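Local coordinates for protein alginate lyase (Paenibacillus sp. FPU-7, PDB 6KFN) that cleaves alginate, probably by beta-elimination, and folds as a right-handed parallel beta-helix, at residues C8-L14 with L29-F35; M89-G95 with I111-E117; N201-G207 with R231-I237. The contacts are given in a common frame with arbitrary orientation. Residues are numbered along the deposited sequence.

All three contacts bring together parts of the chain that follow one another along a right-handed beta-helix. Contact 1 lies at the N-terminal end, contact 2 much nearer the middle and contact 3 farther along, their centres about 25, 12 and 18 Å, respectively, from the centre of the chain. Contacts 1 and 2 reach the same parallel sheet, their centres about 18 Å apart, whereas contact 3 joins two loops that leave strands. Chemistry follows place: contact 1 is mostly apolar with a single inter-segment hydrogen bond, contact 2 combines a backbone ladder with a salt-bridge network and no exposed residue, and the more open contact 3 relies on one asparagine and bridging waters.

Contact 1. Residues C8-L14 with L29-F35; sequences CATASCL and LAEGVTF
Phe35, which has 84 Å² covered by the 8-14 segment, puts its ring at the apolar centre. Its CA-to-CB bond points toward that segment, and with chi1 m and chi2 77° the ring brings CD2 to 4.1 Å from Leu14 CB and CE2 to 4.3 Å from Cys8 CB. Leu29 (m, t) extends this core, its CD2 lying 3.8 Å from Cys8 CB and its CD1 4.1 Å from CD2 of Leu14 (t, p). Leu64 and Ile53 from the neighbouring strands pack against both leucines. Further out, Ala9 CB meets Ala30 CB at 3.8 Å, and Val33 CG1 approaches Ala9 O to 3.4 Å. Thr10 O and Cys8 O reach the Phe35 ring edge, 3.4 Å from CE2 and CZ respectively.

The polar edge begins with the backbone. Cys8 pairs with Leu29 in a parallel bridge (CA-CA 5.0 Å), and Ala30 N donates to Cys8 O at 3.0 Å, while Leu29 CA makes a CA-H...O contact of 3.4 Å with it. Beyond the bridge the 29-35 segment reverses through a type II turn from Ala30 to Val33, with Gly32 at positive phi (83°), and re-enters a strand at Thr34. The other segment passes from Thr10, the N-cap, into a helix begun by Leu14 N bonding Thr10 O at 3.1 Å. A disulfide, Cys8 SG to Cys13 SG at 2.1 Å, ties the bridge strand to that helix. A short helix packed over the hydrophobic end of the first coils is characteristic of the N-terminal cap of right-handed parallel beta-helices.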
loop_
_atom_site.group_PDB
_atom_site.type_symbol
_atom_site.label_atom_id
_atom_site.label_comp_id
_atom_site.label_asym_id
_atom_site.label_seq_id
_atom_site.Cartn_x
_atom_site.Cartn_y
_atom_site.Cartn_z
ATOM N N CYS A 8 -7.844 -24.754 7.046
ATOM C CA CYS A 8 -8.500 -24.898 5.751
ATOM C C CYS A 8 -7.530 -25.214 4.631
ATOM O O CYS A 8 -6.460 -24.622 4.525
ATOM C CB CYS A 8 -9.247 -23.626 5.371
ATOM S SG CYS A 8 -10.746 -23.331 6.338
ATOM N N ALA A 9 -7.984 -26.061 3.725
ATOM C CA ALA A 9 -7.243 -26.384 2.501
ATOM C C ALA A 9 -8.099 -26.256 1.239
ATOM O O ALA A 9 -7.632 -26.610 0.169
ATOM C CB ALA A 9 -6.629 -27.775 2.595
ATOM N N THR A 10 -9.321 -25.716 1.357
ATOM C CA THR A 10 -10.164 -25.434 0.213
ATOM C C THR A 10 -10.773 -24.038 0.362
ATOM O O THR A 10 -10.903 -23.483 1.457
ATOM C CB THR A 10 -11.320 -26.423 0.086
ATOM O OG1 THR A 10 -12.228 -26.204 1.164
ATOM C CG2 THR A 10 -10.813 -27.873 0.089
ATOM N N ALA A 11 -11.148 -23.503 -0.784
ATOM C CA ALA A 11 -11.855 -22.232 -0.835
ATOM C C ALA A 11 -13.171 -22.274 -0.086
ATOM O O ALA A 11 -13.532 -21.312 0.604
ATOM C CB ALA A 11 -12.069 -21.792 -2.290
ATOM N N SER A 12 -13.880 -23.393 -0.153
ATOM C CA SER A 12 -15.143 -23.486 0.565
ATOM C C SER A 12 -14.914 -23.415 2.071
ATOM O O SER A 12 -15.666 -22.743 2.779
ATOM C CB SER A 12 -15.887 -24.770 0.186
ATOM O OG SER A 12 -15.182 -25.899 0.643
ATOM N N CYS A 13 -13.863 -24.079 2.575
ATOM C CA CYS A 13 -13.523 -23.993 3.985
ATOM C C CYS A 13 -13.225 -22.557 4.380
ATOM O O CYS A 13 -13.725 -22.060 5.388
ATOM C CB CYS A 13 -12.357 -24.916 4.282
ATOM S SG CYS A 13 -11.841 -25.055 5.984
ATOM N N LEU A 14 -12.434 -21.860 3.567
ATOM C CA LEU A 14 -12.085 -20.477 3.887
ATOM C C LEU A 14 -13.304 -19.571 3.862
ATOM O O LEU A 14 -13.495 -18.753 4.765
ATOM C CB LEU A 14 -11.009 -19.988 2.908
ATOM C CG LEU A 14 -10.668 -18.496 3.070
ATOM C CD1 LEU A 14 -10.216 -18.123 4.465
ATOM C CD2 LEU A 14 -9.567 -18.142 2.051
ATOM N N LEU A 29 -4.273 -21.521 6.715
ATOM C CA LEU A 29 -4.421 -21.973 5.347
ATOM C C LEU A 29 -3.243 -22.848 4.914
ATOM O O LEU A 29 -2.073 -22.510 5.110
ATOM C CB LEU A 29 -4.554 -20.778 4.421
ATOM C CG LEU A 29 -5.710 -19.830 4.747
ATOM C CD1 LEU A 29 -5.864 -18.798 3.664
ATOM C CD2 LEU A 29 -6.995 -20.612 4.965
ATOM N N ALA A 30 -3.571 -23.998 4.327
ATOM C CA ALA A 30 -2.564 -24.987 3.978
ATOM C C ALA A 30 -1.536 -24.459 2.984
ATOM O O ALA A 30 -1.869 -23.799 2.006
ATOM C CB ALA A 30 -3.255 -26.210 3.373
ATOM N N GLU A 31 -0.262 -24.773 3.231
ATOM C CA GLU A 31 0.803 -24.439 2.290
ATOM C C GLU A 31 0.562 -25.093 0.945
ATOM O O GLU A 31 0.080 -26.210 0.850
ATOM C CB GLU A 31 2.155 -24.863 2.836
ATOM C CG GLU A 31 2.633 -24.004 3.995
ATOM C CD GLU A 31 4.058 -24.321 4.353
ATOM O OE1 GLU A 31 4.287 -24.971 5.385
ATOM O OE2 GLU A 31 4.971 -23.962 3.571
ATOM N N GLY A 32 0.934 -24.394 -0.115
ATOM C CA GLY A 32 0.868 -24.951 -1.445
ATOM C C GLY A 32 -0.488 -24.868 -2.088
ATOM O O GLY A 32 -0.616 -25.202 -3.263
ATOM N N VAL A 33 -1.509 -24.419 -1.369
ATOM C CA VAL A 33 -2.843 -24.382 -1.911
ATOM C C VAL A 33 -3.134 -22.983 -2.411
ATOM O O VAL A 33 -2.786 -21.990 -1.768
ATOM C CB VAL A 33 -3.861 -24.825 -0.845
ATOM C CG1 VAL A 33 -5.276 -24.682 -1.367
ATOM C CG2 VAL A 33 -3.586 -26.262 -0.440
ATOM N N THR A 34 -3.795 -22.915 -3.568
ATOM C CA THR A 34 -4.387 -21.694 -4.095
ATOM C C THR A 34 -5.882 -21.726 -3.806
ATOM O O THR A 34 -6.602 -22.620 -4.251
ATOM C CB THR A 34 -4.079 -21.508 -5.582
ATOM O OG1 THR A 34 -2.661 -21.341 -5.753
ATOM C CG2 THR A 34 -4.763 -20.274 -6.097
ATOM N N PHE A 35 -6.334 -20.732 -3.070
ATOM C CA PHE A 35 -7.723 -20.528 -2.695
ATOM C C PHE A 35 -8.305 -19.493 -3.637
ATOM O O PHE A 35 -7.902 -18.334 -3.580
ATOM C CB PHE A 35 -7.811 -20.009 -1.255
ATOM C CG PHE A 35 -7.247 -20.957 -0.209
ATOM C CD1 PHE A 35 -5.873 -21.085 -0.011
ATOM C CD2 PHE A 35 -8.095 -21.739 0.570
ATOM C CE1 PHE A 35 -5.364 -21.979 0.909
ATOM C CE2 PHE A 35 -7.592 -22.623 1.501
ATOM C CZ PHE A 35 -6.244 -22.766 1.686
#

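Contact 2. Residues M89-G95 with I111-E117; sequences MTGALKG and IYDIGDE
Met89, Lys94 and Thr90 have the most surface covered; all three lie on 89-95, which runs parallel to 111-117 on the next coil of the right-handed parallel beta-helix. Met89 (m, p) pairs with Ile111 (CA-CA 4.7 Å); its O accepts from Tyr112 N at 3.0 Å, and its CB lies 4.2 Å from Ile111 CG1 on the inner face. Thr90 points to the other face: with chi1 t, OG1 donates to Tyr112 O at 2.7 Å, while CB sits over the Tyr112 ring, 4.0 Å from its centroid. Both segments then turn a corner, at Gly91 and Asp113, yet remain paired: Gly91 N to Asp113 O 3.1 Å, Gly115 N to Ala92 O 2.9 Å, Asp116 N to Leu93 O 2.7 Å and Gly95 N to Glu117 O 3.3 Å. A CB on Gly95 would clash, 2.7 Å from Ile111 CG2. The side chain of Glu117, about 8 Å from a bound sodium ion, also bonds His120 ND1 through OE2. Lys94 (m, m, t, t) carries NZ to Glu117 OE1 (2.7 Å) and Asp116 OD2 (3.1 Å). One lysine thus bridges two carboxylates, a network that by itself leaves net negative charge beside the backbone-bonded corner.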
loop_
_atom_site.group_PDB
_atom_site.type_symbol
_atom_site.label_atom_id
_atom_site.label_comp_id
_atom_site.label_asym_id
_atom_site.label_seq_id
_atom_site.Cartn_x
_atom_site.Cartn_y
_atom_site.Cartn_z
ATOM N N MET A 89 -1.225 -12.954 -2.406
ATOM C CA MET A 89 -2.477 -12.471 -2.965
ATOM C C MET A 89 -2.236 -12.118 -4.432
ATOM O O MET A 89 -1.301 -11.377 -4.739
ATOM C CB MET A 89 -3.026 -11.215 -2.249
ATOM C CG MET A 89 -3.620 -11.406 -0.857
ATOM S SD MET A 89 -2.391 -11.465 0.425
ATOM C CE MET A 89 -3.502 -11.591 1.879
ATOM N N THR A 90 -3.078 -12.626 -5.315
ATOM C CA THR A 90 -2.876 -12.442 -6.733
ATOM C C THR A 90 -4.174 -12.522 -7.497
ATOM O O THR A 90 -5.215 -12.911 -6.972
ATOM C CB THR A 90 -1.864 -13.498 -7.223
ATOM O OG1 THR A 90 -1.398 -13.170 -8.533
ATOM C CG2 THR A 90 -2.426 -14.907 -7.283
ATOM N N GLY A 91 -4.082 -12.204 -8.796
ATOM C CA GLY A 91 -5.117 -12.654 -9.702
ATOM C C GLY A 91 -6.461 -11.959 -9.591
ATOM O O GLY A 91 -7.515 -12.587 -9.804
ATOM N N ALA A 92 -6.457 -10.686 -9.285
ATOM C CA ALA A 92 -7.665 -9.900 -9.107
ATOM C C ALA A 92 -7.385 -8.474 -9.515
ATOM O O ALA A 92 -6.243 -8.052 -9.667
ATOM C CB ALA A 92 -8.153 -9.955 -7.668
ATOM N N LEU A 93 -8.453 -7.685 -9.604
ATOM C CA LEU A 93 -8.342 -6.271 -9.952
ATOM C C LEU A 93 -7.662 -5.452 -8.875
ATOM O O LEU A 93 -6.956 -4.491 -9.157
ATOM C CB LEU A 93 -9.724 -5.703 -10.282
ATOM C CG LEU A 93 -9.752 -4.294 -10.853
ATOM C CD1 LEU A 93 -9.153 -4.224 -12.229
ATOM C CD2 LEU A 93 -11.197 -3.772 -10.915
ATOM N N LYS A 94 -7.907 -5.812 -7.620
ATOM C CA LYS A 94 -7.223 -5.227 -6.478
ATOM C C LYS A 94 -6.688 -6.362 -5.630
ATOM O O LYS A 94 -7.290 -7.437 -5.569
ATOM C CB LYS A 94 -8.202 -4.440 -5.587
ATOM C CG LYS A 94 -9.335 -3.671 -6.290
ATOM C CD LYS A 94 -8.802 -2.526 -7.040
ATOM C CE LYS A 94 -9.934 -1.581 -7.538
ATOM N NZ LYS A 94 -9.396 -0.472 -8.408
ATOM N N GLY A 95 -5.569 -6.144 -4.935
ATOM C CA GLY A 95 -5.042 -7.163 -4.060
ATOM C C GLY A 95 -5.833 -7.231 -2.752
ATOM O O GLY A 95 -6.642 -8.127 -2.544
ATOM N N ILE A 111 2.109 -9.682 -2.798
ATOM C CA ILE A 111 0.916 -9.253 -3.516
ATOM C C ILE A 111 1.360 -8.902 -4.934
ATOM O O ILE A 111 2.231 -8.039 -5.098
ATOM C CB ILE A 111 0.260 -8.050 -2.829
ATOM C CG1 ILE A 111 -0.085 -8.404 -1.380
ATOM C CG2 ILE A 111 -0.940 -7.567 -3.623
ATOM C CD1 ILE A 111 -0.559 -7.241 -0.564
ATOM N N TYR A 112 0.799 -9.581 -5.936
ATOM C CA TYR A 112 1.362 -9.460 -7.275
ATOM C C TYR A 112 0.361 -9.893 -8.322
ATOM O O TYR A 112 -0.572 -10.661 -8.069
ATOM C CB TYR A 112 2.650 -10.334 -7.399
ATOM C CG TYR A 112 2.389 -11.807 -7.122
ATOM C CD1 TYR A 112 2.343 -12.275 -5.811
ATOM C CD2 TYR A 112 2.104 -12.717 -8.127
ATOM C CE1 TYR A 112 2.047 -13.562 -5.494
ATOM C CE2 TYR A 112 1.785 -14.079 -7.800
ATOM C CZ TYR A 112 1.758 -14.458 -6.460
ATOM O OH TYR A 112 1.460 -15.749 -6.019
ATOM N N ASP A 113 0.616 -9.421 -9.546
ATOM C CA ASP A 113 -0.203 -9.724 -10.719
ATOM C C ASP A 113 -1.652 -9.279 -10.484
ATOM O O ASP A 113 -2.615 -10.043 -10.484
ATOM C CB ASP A 113 -0.098 -11.171 -11.183
ATOM C CG ASP A 113 1.282 -11.536 -11.689
ATOM O OD1 ASP A 113 2.064 -10.662 -12.080
ATOM O OD2 ASP A 113 1.558 -12.771 -11.677
ATOM N N ILE A 114 -1.770 -7.958 -10.295
ATOM C CA ILE A 114 -2.992 -7.264 -9.921
ATOM C C ILE A 114 -3.378 -6.319 -11.059
ATOM O O ILE A 114 -2.525 -5.630 -11.630
ATOM C CB ILE A 114 -2.765 -6.472 -8.603
ATOM C CG1 ILE A 114 -2.319 -7.395 -7.461
ATOM C CG2 ILE A 114 -3.990 -5.694 -8.222
ATOM C CD1 ILE A 114 -3.274 -8.515 -7.119
ATOM N N GLY A 115 -4.670 -6.270 -11.382
ATOM C CA GLY A 115 -5.112 -5.438 -12.497
ATOM C C GLY A 115 -4.918 -3.938 -12.275
ATOM O O GLY A 115 -4.449 -3.225 -13.174
ATOM N N ASP A 116 -5.324 -3.447 -11.101
ATOM C CA ASP A 116 -5.185 -2.063 -10.681
ATOM C C ASP A 116 -4.218 -2.037 -9.494
ATOM O O ASP A 116 -3.063 -2.442 -9.657
ATOM C CB ASP A 116 -6.563 -1.442 -10.386
ATOM C CG ASP A 116 -7.445 -1.261 -11.618
ATOM O OD1 ASP A 116 -7.034 -1.455 -12.769
ATOM O OD2 ASP A 116 -8.625 -0.859 -11.357
ATOM N N GLU A 117 -4.676 -1.583 -8.313
ATOM C CA GLU A 117 -3.770 -1.271 -7.209
ATOM C C GLU A 117 -3.607 -2.449 -6.246
ATOM O O GLU A 117 -4.525 -3.226 -5.978
ATOM C CB GLU A 117 -4.191 0.012 -6.483
ATOM C CG GLU A 117 -5.451 -0.029 -5.621
ATOM C CD GLU A 117 -6.790 0.199 -6.323
ATOM O OE1 GLU A 117 -6.882 0.020 -7.559
ATOM O OE2 GLU A 117 -7.803 0.516 -5.625
HETATM O O HOH W 1 -0.387 -14.612 -10.616
HETATM O O HOH W 2 -9.895 2.097 -6.381
#

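Contact 3. Residues N201-G207 with R231-I237; sequences NGTGITG and RNGNSNI
Asn234 (chi1 t) spends both ND2 hydrogens across the interface, donating to Gly202 O at 2.9 Å and Ile205 O at 2.9 Å. Gly202 O also takes Ile205 N (3.1 Å), closing a type II turn. Asn234 OD1 accepts from Asn236 N at 3.0 Å, an Asx turn. A water joins Ile205 O (2.8 Å) to Asn236 ND2 (2.9 Å), and another joins Thr203 OG1 (2.8 Å) to Asn232 O (2.7 Å). These loops leave consecutive coils of the right-handed beta-helix after strands 199-201 and 223-230, and the bonds between them are made by the Asn234 side chain and waters. A second Asx turn has Thr203 N donating to Asn201 OD1 (3.1 Å). Within 231-237, type I' (Arg231 to Asn234) and type I (Asn234 to Ile237) turns follow each other. Arg231 gives NE to Ile237 O at 2.9 Å and NH1 to Asp264. On the apolar side, Ile237 CD1 meets Ile205 CD1 at 3.9 Å and Gly202 O at 3.5 Å, where a CB on Gly202 would clash.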
loop_
_atom_site.group_PDB
_atom_site.type_symbol
_atom_site.label_atom_id
_atom_site.label_comp_id
_atom_site.label_asym_id
_atom_site.label_seq_id
_atom_site.Cartn_x
_atom_site.Cartn_y
_atom_site.Cartn_z
ATOM N N ASN A 201 11.694 -0.271 -5.935
ATOM C CA ASN A 201 12.319 -0.665 -7.200
ATOM C C ASN A 201 11.493 -0.029 -8.303
ATOM O O ASN A 201 10.405 -0.495 -8.644
ATOM C CB ASN A 201 12.357 -2.183 -7.328
ATOM C CG ASN A 201 12.973 -2.631 -8.640
ATOM O OD1 ASN A 201 13.076 -1.833 -9.583
ATOM N ND2 ASN A 201 13.344 -3.879 -8.710
ATOM N N GLY A 202 11.985 1.090 -8.825
ATOM C CA GLY A 202 11.244 1.891 -9.780
ATOM C C GLY A 202 11.072 1.312 -11.166
ATOM O O GLY A 202 10.314 1.881 -11.960
ATOM N N THR A 203 11.760 0.214 -11.479
ATOM C CA THR A 203 11.549 -0.411 -12.781
ATOM C C THR A 203 10.064 -0.731 -12.941
ATOM O O THR A 203 9.465 -1.325 -12.043
ATOM C CB THR A 203 12.426 -1.660 -12.888
ATOM O OG1 THR A 203 13.790 -1.270 -12.722
ATOM C CG2 THR A 203 12.206 -2.386 -14.206
ATOM N N GLY A 204 9.494 -0.324 -14.061
ATOM C CA GLY A 204 8.104 -0.569 -14.361
ATOM C C GLY A 204 7.139 0.573 -14.088
ATOM O O GLY A 204 6.014 0.538 -14.602
ATOM N N ILE A 205 7.535 1.620 -13.332
ATOM C CA ILE A 205 6.649 2.791 -13.231
ATOM C C ILE A 205 6.483 3.337 -14.651
ATOM O O ILE A 205 7.452 3.503 -15.398
ATOM C CB ILE A 205 7.197 3.841 -12.254
ATOM C CG1 ILE A 205 7.158 3.279 -10.822
ATOM C CG2 ILE A 205 6.395 5.133 -12.374
ATOM C CD1 ILE A 205 7.647 4.260 -9.755
ATOM N N THR A 206 5.231 3.583 -15.046
ATOM C CA THR A 206 4.907 3.850 -16.450
ATOM C C THR A 206 4.806 5.319 -16.815
ATOM O O THR A 206 4.895 5.636 -18.016
ATOM C CB THR A 206 3.543 3.232 -16.836
ATOM O OG1 THR A 206 2.488 3.804 -16.055
ATOM C CG2 THR A 206 3.579 1.710 -16.769
ATOM N N GLY A 207 4.558 6.225 -15.863
ATOM C CA GLY A 207 4.185 7.577 -16.191
ATOM C C GLY A 207 2.699 7.781 -16.473
ATOM O O GLY A 207 2.290 8.925 -16.672
ATOM N N ARG A 231 15.729 4.394 -8.991
ATOM C CA ARG A 231 15.106 4.749 -10.272
ATOM C C ARG A 231 15.437 3.728 -11.372
ATOM O O ARG A 231 14.650 3.525 -12.285
ATOM C CB ARG A 231 15.524 6.160 -10.650
ATOM C CG ARG A 231 14.966 6.663 -11.976
ATOM C CD ARG A 231 15.243 8.159 -12.094
ATOM N NE ARG A 231 14.902 8.755 -13.382
ATOM C CZ ARG A 231 15.670 8.729 -14.466
ATOM N NH1 ARG A 231 16.803 8.067 -14.473
ATOM N NH2 ARG A 231 15.301 9.400 -15.557
ATOM N N ASN A 232 16.633 3.116 -11.275
ATOM C CA ASN A 232 17.042 2.068 -12.205
ATOM C C ASN A 232 16.997 2.530 -13.666
ATOM O O ASN A 232 16.714 1.740 -14.573
ATOM C CB ASN A 232 16.274 0.777 -12.003
ATOM C CG ASN A 232 16.638 0.079 -10.724
ATOM O OD1 ASN A 232 17.717 0.239 -10.159
ATOM N ND2 ASN A 232 15.696 -0.733 -10.241
ATOM N N GLY A 233 17.298 3.807 -13.891
ATOM C CA GLY A 233 17.333 4.309 -15.252
ATOM C C GLY A 233 15.980 4.509 -15.905
ATOM O O GLY A 233 15.927 4.782 -17.111
ATOM N N ASN A 234 14.890 4.390 -15.161
ATOM C CA ASN A 234 13.552 4.482 -15.723
ATOM C C ASN A 234 13.188 5.950 -15.950
ATOM O O ASN A 234 12.877 6.684 -15.017
ATOM C CB ASN A 234 12.566 3.805 -14.791
ATOM C CG ASN A 234 11.148 3.833 -15.323
ATOM O OD1 ASN A 234 10.869 4.343 -16.409
ATOM N ND2 ASN A 234 10.230 3.279 -14.554
ATOM N N SER A 235 13.201 6.357 -17.228
ATOM C CA SER A 235 12.942 7.733 -17.600
ATOM C C SER A 235 11.513 8.186 -17.311
ATOM O O SER A 235 11.245 9.396 -17.350
ATOM C CB SER A 235 13.269 7.960 -19.084
ATOM O OG SER A 235 14.649 7.781 -19.289
ATOM N N ASN A 236 10.603 7.249 -17.055
ATOM C CA ASN A 236 9.253 7.649 -16.639
ATOM C C ASN A 236 9.229 8.246 -15.228
ATOM O O ASN A 236 8.228 8.846 -14.852
ATOM C CB ASN A 236 8.277 6.494 -16.756
ATOM C CG ASN A 236 8.151 6.048 -18.192
ATOM O OD1 ASN A 236 7.821 6.857 -19.046
ATOM N ND2 ASN A 236 8.447 4.796 -18.471
ATOM N N ILE A 237 10.278 8.018 -14.436
ATOM C CA ILE A 237 10.367 8.571 -13.081
ATOM C C ILE A 237 11.064 9.917 -13.197
ATOM O O ILE A 237 12.243 9.994 -13.568
ATOM C CB ILE A 237 11.121 7.613 -12.157
ATOM C CG1 ILE A 237 10.349 6.308 -12.018
ATOM C CG2 ILE A 237 11.377 8.283 -10.794
ATOM C CD1 ILE A 237 11.115 5.215 -11.274
HETATM O O HOH W 3 14.646 0.023 -15.018
HETATM O O HOH W 4 8.598 2.044 -17.533
#